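Local coordinates for N-terminal acetyltransferase B complex subunit NAT3 (PDB 5K04), which probably transfers acetyl groups from acetyl-CoA to the N-terminal amino group of protein chains, as the GNAT-fold subunit of the NatB complex, at residues 46-51 against 87-92; 73-78 against 122-127. All coordinates share one frame; numbering follows the deposited sequence.

Contact 1: 46-51 against 87-92. With COA (coenzyme A), chain D.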
loop_
_atom_site.group_PDB
_atom_site.type_symbol
_atom_site.label_atom_id
_atom_site.label_comp_id
_atom_site.label_asym_id
_atom_site.label_seq_id
_atom_site.Cartn_x
_atom_site.Cartn_y
_atom_site.Cartn_z
ATOM N N SER B 46 10.784 14.520 -4.209
ATOM C CA SER B 46 12.205 14.418 -4.470
ATOM C C SER B 46 12.566 12.947 -4.550
ATOM O O SER B 46 11.929 12.098 -3.920
ATOM C CB SER B 46 13.031 15.121 -3.386
ATOM O OG SER B 46 12.758 14.605 -2.085
ATOM N N VAL B 47 13.606 12.663 -5.329
ATOM C CA VAL B 47 14.004 11.309 -5.695
ATOM C C VAL B 47 15.524 11.289 -5.794
ATOM O O VAL B 47 16.145 12.280 -6.186
ATOM C CB VAL B 47 13.275 10.915 -7.005
ATOM C CG1 VAL B 47 14.095 10.053 -7.869
ATOM C CG2 VAL B 47 11.893 10.283 -6.702
ATOM N N GLU B 48 16.123 10.169 -5.406
ATOM C CA GLU B 48 17.569 10.073 -5.306
ATOM C C GLU B 48 18.116 8.895 -6.104
ATOM O O GLU B 48 17.486 7.843 -6.225
ATOM C CB GLU B 48 18.044 9.927 -3.844
ATOM C CG GLU B 48 17.529 10.968 -2.897
ATOM C CD GLU B 48 17.971 12.380 -3.259
ATOM O OE1 GLU B 48 17.207 13.324 -2.947
ATOM O OE2 GLU B 48 19.074 12.538 -3.820
ATOM N N THR B 49 19.309 9.103 -6.634
ATOM C CA THR B 49 20.157 8.012 -7.080
ATOM C C THR B 49 20.929 7.109 -6.129
ATOM O O THR B 49 21.517 7.595 -5.154
ATOM C CB THR B 49 21.497 8.568 -7.534
ATOM O OG1 THR B 49 22.065 9.326 -6.452
ATOM C CG2 THR B 49 21.289 9.478 -8.712
ATOM N N PRO B 50 20.779 5.780 -6.333
ATOM C CA PRO B 50 20.502 5.169 -7.643
ATOM C C PRO B 50 19.149 4.436 -7.943
ATOM O O PRO B 50 19.029 3.982 -9.081
ATOM C CB PRO B 50 21.630 4.140 -7.750
ATOM C CG PRO B 50 21.902 3.739 -6.323
ATOM C CD PRO B 50 21.290 4.768 -5.397
ATOM N N ASN B 51 18.186 4.311 -7.023
ATOM C CA ASN B 51 16.946 3.598 -7.319
ATOM C C ASN B 51 15.645 4.376 -7.523
ATOM O O ASN B 51 14.613 3.762 -7.817
ATOM C CB ASN B 51 16.805 2.604 -6.156
ATOM C CG ASN B 51 18.059 1.740 -5.982
ATOM O OD1 ASN B 51 18.782 1.484 -6.946
ATOM N ND2 ASN B 51 18.330 1.310 -4.755
ATOM N N ILE B 87 20.854 18.747 4.158
ATOM C CA ILE B 87 21.550 19.064 2.912
ATOM C C ILE B 87 20.677 19.973 2.051
ATOM O O ILE B 87 20.891 20.080 0.839
ATOM C CB ILE B 87 21.947 17.791 2.134
ATOM C CG1 ILE B 87 20.705 16.939 1.838
ATOM C CG2 ILE B 87 23.002 16.975 2.914
ATOM C CD1 ILE B 87 20.992 15.721 0.982
ATOM N N GLY B 88 19.687 20.629 2.669
ATOM C CA GLY B 88 18.879 21.623 1.973
ATOM C C GLY B 88 17.760 21.077 1.111
ATOM O O GLY B 88 17.220 21.807 0.274
ATOM N N LEU B 89 17.395 19.810 1.285
ATOM C CA LEU B 89 16.357 19.227 0.446
ATOM C C LEU B 89 14.987 19.833 0.755
ATOM O O LEU B 89 14.225 20.168 -0.165
ATOM C CB LEU B 89 16.361 17.710 0.631
ATOM C CG LEU B 89 15.349 16.905 -0.164
ATOM C CD1 LEU B 89 15.350 17.334 -1.621
ATOM C CD2 LEU B 89 15.697 15.419 -0.030
ATOM N N ALA B 90 14.659 19.985 2.043
ATOM C CA ALA B 90 13.416 20.654 2.413
ATOM C C ALA B 90 13.384 22.079 1.872
ATOM O O ALA B 90 12.375 22.520 1.304
ATOM C CB ALA B 90 13.254 20.651 3.935
ATOM N N SER B 91 14.492 22.808 2.027
ATOM C CA SER B 91 14.564 24.159 1.483
ATOM C C SER B 91 14.377 24.162 -0.037
ATOM O O SER B 91 13.739 25.068 -0.587
ATOM C CB SER B 91 15.893 24.797 1.890
ATOM O OG SER B 91 16.028 24.822 3.298
ATOM N N LYS B 92 14.900 23.141 -0.729
ATOM C CA LYS B 92 14.748 23.072 -2.183
ATOM C C LYS B 92 13.297 22.822 -2.585
ATOM O O LYS B 92 12.788 23.457 -3.515
ATOM C CB LYS B 92 15.657 21.984 -2.767
ATOM C CG LYS B 92 15.084 21.297 -4.024
ATOM C CD LYS B 92 16.061 20.321 -4.701
ATOM C CE LYS B 92 16.740 20.970 -5.903
ATOM N NZ LYS B 92 15.762 21.335 -6.997
HETATM N N1A COA D . 17.983 20.435 14.069
HETATM C C2A COA D . 18.480 21.837 14.246
HETATM N N3A COA D . 18.169 22.642 12.994
HETATM C C4A COA D . 17.567 22.148 11.737
HETATM C C5A COA D . 17.154 20.599 11.571
HETATM C C6A COA D . 17.347 19.736 12.880
HETATM N N6A COA D . 16.934 18.378 13.003
HETATM N N7A COA D . 16.396 20.353 10.237
HETATM C C8A COA D . 16.194 21.681 9.421
HETATM N N9A COA D . 16.918 22.689 10.490
HETATM C C1B COA D . 16.775 24.278 10.176
HETATM C C2B COA D . 18.074 25.127 10.340
HETATM O O2B COA D . 18.326 26.139 11.318
HETATM C C3B COA D . 18.399 25.057 8.865
HETATM O O3B COA D . 19.523 25.505 8.100
HETATM P P3B COA D . 21.103 25.194 7.826
HETATM O O7A COA D . 21.200 24.764 6.373
HETATM O O8A COA D . 21.785 26.555 8.016
HETATM O O9A COA D . 21.502 24.116 8.806
HETATM C C4B COA D . 16.993 24.738 8.120
HETATM O O4B COA D . 15.859 24.449 9.035
HETATM C C5B COA D . 17.006 24.176 6.647
HETATM O O5B COA D . 17.386 22.836 6.321
HETATM P P1A COA D . 17.206 21.682 5.204
HETATM O O1A COA D . 16.536 22.304 4.037
HETATM O O2A COA D . 18.550 21.076 4.931
HETATM O O3A COA D . 16.283 20.631 5.907
HETATM P P2A COA D . 15.851 19.081 5.823
HETATM O O4A COA D . 16.737 18.325 6.770
HETATM O O5A COA D . 15.815 18.662 4.437
HETATM O O6A COA D . 14.389 19.158 6.487
HETATM C CBP COA D . 12.312 19.104 8.149
HETATM C CCP COA D . 13.688 19.842 7.534
HETATM C CDP COA D . 11.692 19.989 9.437
HETATM C CEP COA D . 11.163 18.921 6.918
HETATM C CAP COA D . 12.768 17.524 8.711
HETATM O OAP COA D . 14.004 17.413 9.376
HETATM C C9P COA D . 11.523 16.516 8.892
HETATM O O9P COA D . 10.883 16.316 10.074
HETATM N N8P COA D . 10.702 16.259 7.637
HETATM C C7P COA D . 9.128 16.184 7.656
HETATM C C6P COA D . 8.405 16.456 9.026
HETATM C C5P COA D . 8.289 17.927 9.745
HETATM O O5P COA D . 8.724 18.180 10.985
HETATM N N4P COA D . 7.766 19.015 8.892
HETATM C C3P COA D . 8.000 20.238 8.155
HETATM C C2P COA D . 8.691 21.537 8.532
HETATM S S1P COA D . 8.048 22.695 9.702
#

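Contact 2: 73-78 against 122-127. With COA (coenzyme A), chain D.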
loop_
_atom_site.group_PDB
_atom_site.type_symbol
_atom_site.label_atom_id
_atom_site.label_comp_id
_atom_site.label_asym_id
_atom_site.label_seq_id
_atom_site.Cartn_x
_atom_site.Cartn_y
_atom_site.Cartn_z
ATOM N N THR B 73 -0.586 31.013 -2.453
ATOM C CA THR B 73 -0.293 29.596 -2.311
ATOM C C THR B 73 -0.063 29.263 -0.843
ATOM O O THR B 73 0.350 30.108 -0.040
ATOM C CB THR B 73 0.920 29.154 -3.138
ATOM O OG1 THR B 73 2.108 29.421 -2.413
ATOM C CG2 THR B 73 0.974 29.919 -4.419
ATOM N N HIS B 74 -0.353 28.011 -0.501
ATOM C CA HIS B 74 -0.269 27.529 0.866
ATOM C C HIS B 74 0.475 26.206 0.870
ATOM O O HIS B 74 0.169 25.318 0.067
ATOM C CB HIS B 74 -1.655 27.353 1.490
ATOM C CG HIS B 74 -1.608 26.879 2.906
ATOM N ND1 HIS B 74 -1.506 27.746 3.974
ATOM C CD2 HIS B 74 -1.615 25.630 3.429
ATOM C CE1 HIS B 74 -1.468 27.049 5.096
ATOM N NE2 HIS B 74 -1.521 25.764 4.792
ATOM N N ILE B 75 1.462 26.092 1.757
ATOM C CA ILE B 75 2.166 24.833 1.984
ATOM C C ILE B 75 1.408 24.043 3.048
ATOM O O ILE B 75 1.197 24.540 4.158
ATOM C CB ILE B 75 3.618 25.082 2.418
ATOM C CG1 ILE B 75 4.422 25.715 1.288
ATOM C CG2 ILE B 75 4.260 23.780 2.839
ATOM C CD1 ILE B 75 5.693 26.390 1.770
ATOM N N THR B 76 0.995 22.816 2.718
ATOM C CA THR B 76 0.372 21.952 3.716
ATOM C C THR B 76 1.322 20.910 4.285
ATOM O O THR B 76 1.241 20.604 5.474
ATOM C CB THR B 76 -0.862 21.251 3.142
ATOM O OG1 THR B 76 -0.461 20.179 2.290
ATOM C CG2 THR B 76 -1.630 22.226 2.359
ATOM N N ALA B 77 2.238 20.380 3.478
ATOM C CA ALA B 77 3.157 19.359 3.975
ATOM C C ALA B 77 4.482 19.377 3.215
ATOM O O ALA B 77 4.503 19.335 1.978
ATOM C CB ALA B 77 2.515 17.965 3.880
ATOM N N VAL B 78 5.576 19.425 3.974
ATOM C CA VAL B 78 6.927 19.147 3.507
ATOM C C VAL B 78 7.549 18.147 4.469
ATOM O O VAL B 78 7.497 18.348 5.687
ATOM C CB VAL B 78 7.801 20.412 3.464
ATOM C CG1 VAL B 78 9.039 20.167 2.631
ATOM C CG2 VAL B 78 7.023 21.579 2.943
ATOM N N ILE B 122 12.656 28.917 11.851
ATOM C CA ILE B 122 13.975 29.334 11.384
ATOM C C ILE B 122 14.220 28.839 9.965
ATOM O O ILE B 122 14.742 29.568 9.111
ATOM C CB ILE B 122 15.046 28.832 12.375
ATOM C CG1 ILE B 122 14.956 29.630 13.688
ATOM C CG2 ILE B 122 16.460 28.893 11.762
ATOM C CD1 ILE B 122 15.784 29.069 14.838
ATOM N N LEU B 123 13.865 27.580 9.705
ATOM C CA LEU B 123 13.922 27.025 8.362
ATOM C C LEU B 123 13.233 27.946 7.366
ATOM O O LEU B 123 13.828 28.364 6.366
ATOM C CB LEU B 123 13.290 25.627 8.367
ATOM C CG LEU B 123 12.958 24.863 7.084
ATOM C CD1 LEU B 123 14.040 24.991 6.073
ATOM C CD2 LEU B 123 12.792 23.395 7.392
ATOM N N TYR B 124 11.972 28.283 7.634
ATOM C CA TYR B 124 11.240 29.159 6.731
ATOM C C TYR B 124 11.764 30.595 6.772
ATOM O O TYR B 124 11.742 31.288 5.747
ATOM C CB TYR B 124 9.753 29.105 7.058
ATOM C CG TYR B 124 9.133 27.753 6.763
ATOM C CD1 TYR B 124 9.077 27.261 5.462
ATOM C CD2 TYR B 124 8.591 26.979 7.778
ATOM C CE1 TYR B 124 8.496 26.031 5.189
ATOM C CE2 TYR B 124 8.017 25.744 7.516
ATOM C CZ TYR B 124 7.971 25.276 6.221
ATOM O OH TYR B 124 7.397 24.057 5.957
ATOM N N GLU B 125 12.243 31.057 7.934
ATOM C CA GLU B 125 12.855 32.372 7.983
ATOM C C GLU B 125 14.074 32.441 7.076
ATOM O O GLU B 125 14.291 33.450 6.393
ATOM C CB GLU B 125 13.215 32.733 9.424
ATOM C CG GLU B 125 11.992 33.180 10.202
ATOM C CD GLU B 125 12.274 33.504 11.643
ATOM O OE1 GLU B 125 13.374 33.167 12.128
ATOM O OE2 GLU B 125 11.378 34.103 12.288
ATOM N N LYS B 126 14.879 31.373 7.045
ATOM C CA LYS B 126 16.036 31.357 6.166
ATOM C C LYS B 126 15.625 31.393 4.699
ATOM O O LYS B 126 16.410 31.827 3.852
ATOM C CB LYS B 126 16.891 30.128 6.468
ATOM C CG LYS B 126 17.756 30.298 7.710
ATOM C CD LYS B 126 18.572 29.061 8.008
ATOM C CE LYS B 126 19.273 29.184 9.354
ATOM N NZ LYS B 126 20.139 28.001 9.651
ATOM N N LEU B 127 14.403 30.968 4.390
ATOM C CA LEU B 127 13.868 30.989 3.033
ATOM C C LEU B 127 13.198 32.309 2.667
ATOM O O LEU B 127 12.699 32.436 1.545
ATOM C CB LEU B 127 12.864 29.856 2.855
ATOM C CG LEU B 127 13.461 28.451 2.941
ATOM C CD1 LEU B 127 12.385 27.395 2.713
ATOM C CD2 LEU B 127 14.600 28.288 1.937
HETATM N N1A COA D . 17.983 20.435 14.069
HETATM C C2A COA D . 18.480 21.837 14.246
HETATM N N3A COA D . 18.169 22.642 12.994
HETATM C C4A COA D . 17.567 22.148 11.737
HETATM C C5A COA D . 17.154 20.599 11.571
HETATM C C6A COA D . 17.347 19.736 12.880
HETATM N N6A COA D . 16.934 18.378 13.003
HETATM N N7A COA D . 16.396 20.353 10.237
HETATM C C8A COA D . 16.194 21.681 9.421
HETATM N N9A COA D . 16.918 22.689 10.490
HETATM C C1B COA D . 16.775 24.278 10.176
HETATM C C2B COA D . 18.074 25.127 10.340
HETATM O O2B COA D . 18.326 26.139 11.318
HETATM C C3B COA D . 18.399 25.057 8.865
HETATM O O3B COA D . 19.523 25.505 8.100
HETATM P P3B COA D . 21.103 25.194 7.826
HETATM O O7A COA D . 21.200 24.764 6.373
HETATM O O8A COA D . 21.785 26.555 8.016
HETATM O O9A COA D . 21.502 24.116 8.806
HETATM C C4B COA D . 16.993 24.738 8.120
HETATM O O4B COA D . 15.859 24.449 9.035
HETATM C C5B COA D . 17.006 24.176 6.647
HETATM O O5B COA D . 17.386 22.836 6.321
HETATM P P1A COA D . 17.206 21.682 5.204
HETATM O O1A COA D . 16.536 22.304 4.037
HETATM O O2A COA D . 18.550 21.076 4.931
HETATM O O3A COA D . 16.283 20.631 5.907
HETATM P P2A COA D . 15.851 19.081 5.823
HETATM O O4A COA D . 16.737 18.325 6.770
HETATM O O5A COA D . 15.815 18.662 4.437
HETATM O O6A COA D . 14.389 19.158 6.487
HETATM C CBP COA D . 12.312 19.104 8.149
HETATM C CCP COA D . 13.688 19.842 7.534
HETATM C CDP COA D . 11.692 19.989 9.437
HETATM C CEP COA D . 11.163 18.921 6.918
HETATM C CAP COA D . 12.768 17.524 8.711
HETATM O OAP COA D . 14.004 17.413 9.376
HETATM C C9P COA D . 11.523 16.516 8.892
HETATM O O9P COA D . 10.883 16.316 10.074
HETATM N N8P COA D . 10.702 16.259 7.637
HETATM C C7P COA D . 9.128 16.184 7.656
HETATM C C6P COA D . 8.405 16.456 9.026
HETATM C C5P COA D . 8.289 17.927 9.745
HETATM O O5P COA D . 8.724 18.180 10.985
HETATM N N4P COA D . 7.766 19.015 8.892
HETATM C C3P COA D . 8.000 20.238 8.155
HETATM C C2P COA D . 8.691 21.537 8.532
HETATM S S1P COA D . 8.048 22.695 9.702
#

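Contact 1: 46-51 against 87-92
Leu-89, in the first turn of helix 89-96, pushes its forked end against Ser-46 and Glu-48 of strand 43-48. CD1 lies 3.7 Å from Ser-46 CB, while CD2 comes equally close to Ser-46 OG and also meets Glu-48 OE1 at 3.9 Å. With CG opposite the backbone N (chi1 -180°), both methyls of the leucine reach the strand. No hydrogen bond crosses here; the contact is van der Waals, an apolar fork set against two polar ends that are satisfied elsewhere. Ser-46 OG and Glu-48 OE1 both hydrogen-bond to the hydroxyl of Ser-55, and Glu-48 OE2 forms a salt bridge with Arg-277 of the partner subunit's chain. In the glutamate, a bend at chi2 (-62°) brings OE1 to the leucine.

Behind Leu-89, the start of the same helix grips the pyrophosphate of coenzyme A. On one phosphate, the N-H of Gly-88, the N-cap, bonds to O2A (N to O2A 2.6 Å). Ser-91 holds O1A of that phosphate twice, through its N-H and through OG, the latter at 2.7 Å. On the other phosphate, Ala-90 N lies 3.0 Å from its acceptor O5A. This is the pyrophosphate-binding loop of the GNAT fold, where amides at a helix start point at the phosphate oxygens and the helix dipole probably adds to the attraction. A positive phi (81°) at Gly-88 suits glycine at the turn into the helix.

The first turn of helix 89-96 thus meets the cofactor with its backbone amides and the sheet with Leu-89, which with Ala-90 also touches Val-80 of strand 70-80. Strand 43-48 pairs antiparallel with strand 53-65, Ser-46 bonding through its backbone to Ser-55 and Gly-56.

Contact 2: 73-78 against 122-127
Tyr-124 extends from helix 118-126 toward Ile-75 and Val-78 of strand 70-80, and the residues just before it, Ile-122 and Leu-123, lie against coenzyme A. Ile-122 places CG2 at 3.4 Å from the ribose hydroxyl O2B. Leu-123 lies against the ribose, modelled implausibly close, and its CD2 reaches the start of the pantetheine arm at CCP.

Tyr-124 bridges strand and thiol. Its CG stands opposite the carbonyl carbon (chi1 -67°), and the phenol spans the gap so that OH lies 3.9 Å from Val-78 CG2 and 4.4 Å from Ile-75 CG2. The tyrosine and Val-78 run alongside each other with opposite sense, and the hydroxyl passes the valine methyl rather than butting against it. CE1, next to the carbon that bears the hydroxyl, meets Ile-75 CD1 at 4.4 Å, an oblique apolar contact. CE2, across the ring from CE1, approaches the cofactor sulfur S1P at 3.8 Å, again obliquely. A bound MES molecule, probably from the crystallisation liquor, also lies close to the tyrosine and may mark a pocket there.

Lys-126 turns to the other end of the cofactor. Its chain is extended beyond CG, and NZ donates three hydrogen bonds: to O8A of the 3'-phosphate at 2.7 Å, to the bridging O3B at 3.0 Å and to O2B at 3.1 Å. The ammonium probably offsets part of the phosphate charge. Leu-127 follows, packing on Ser-91 and Cys-94 of helix 89-96.

Tyr-124 also rests on Leu-111 and Val-113 of strand 108-114, which pairs in parallel with strand 70-80. Helix 118-126 therefore packs over these two central strands, beside helix 89-96.

How the contacts relate
Contacts 1 and 2 meet at the same coenzyme A: segment 87-92 takes the pyrophosphate, whereas 122-127 takes the ribose, the 3'-phosphate and the region of the thiol. Their centres are 16 Å apart, yet they touch directly beside the cofactor. Ser-91 OG lies 3.4 Å from Leu-123 CD1, and Ser-91 CB packs 3.7 Å from Leu-127 CD2, so the serine that binds a phosphate oxygen also joins the two helices. Strand 70-80 leads by a short loop into helix 89-96, and Val-78 CG1 sits 4.3 Å from Ala-90 O. Along the chain the four segments alternate, interlocking both contacts within one GNAT domain.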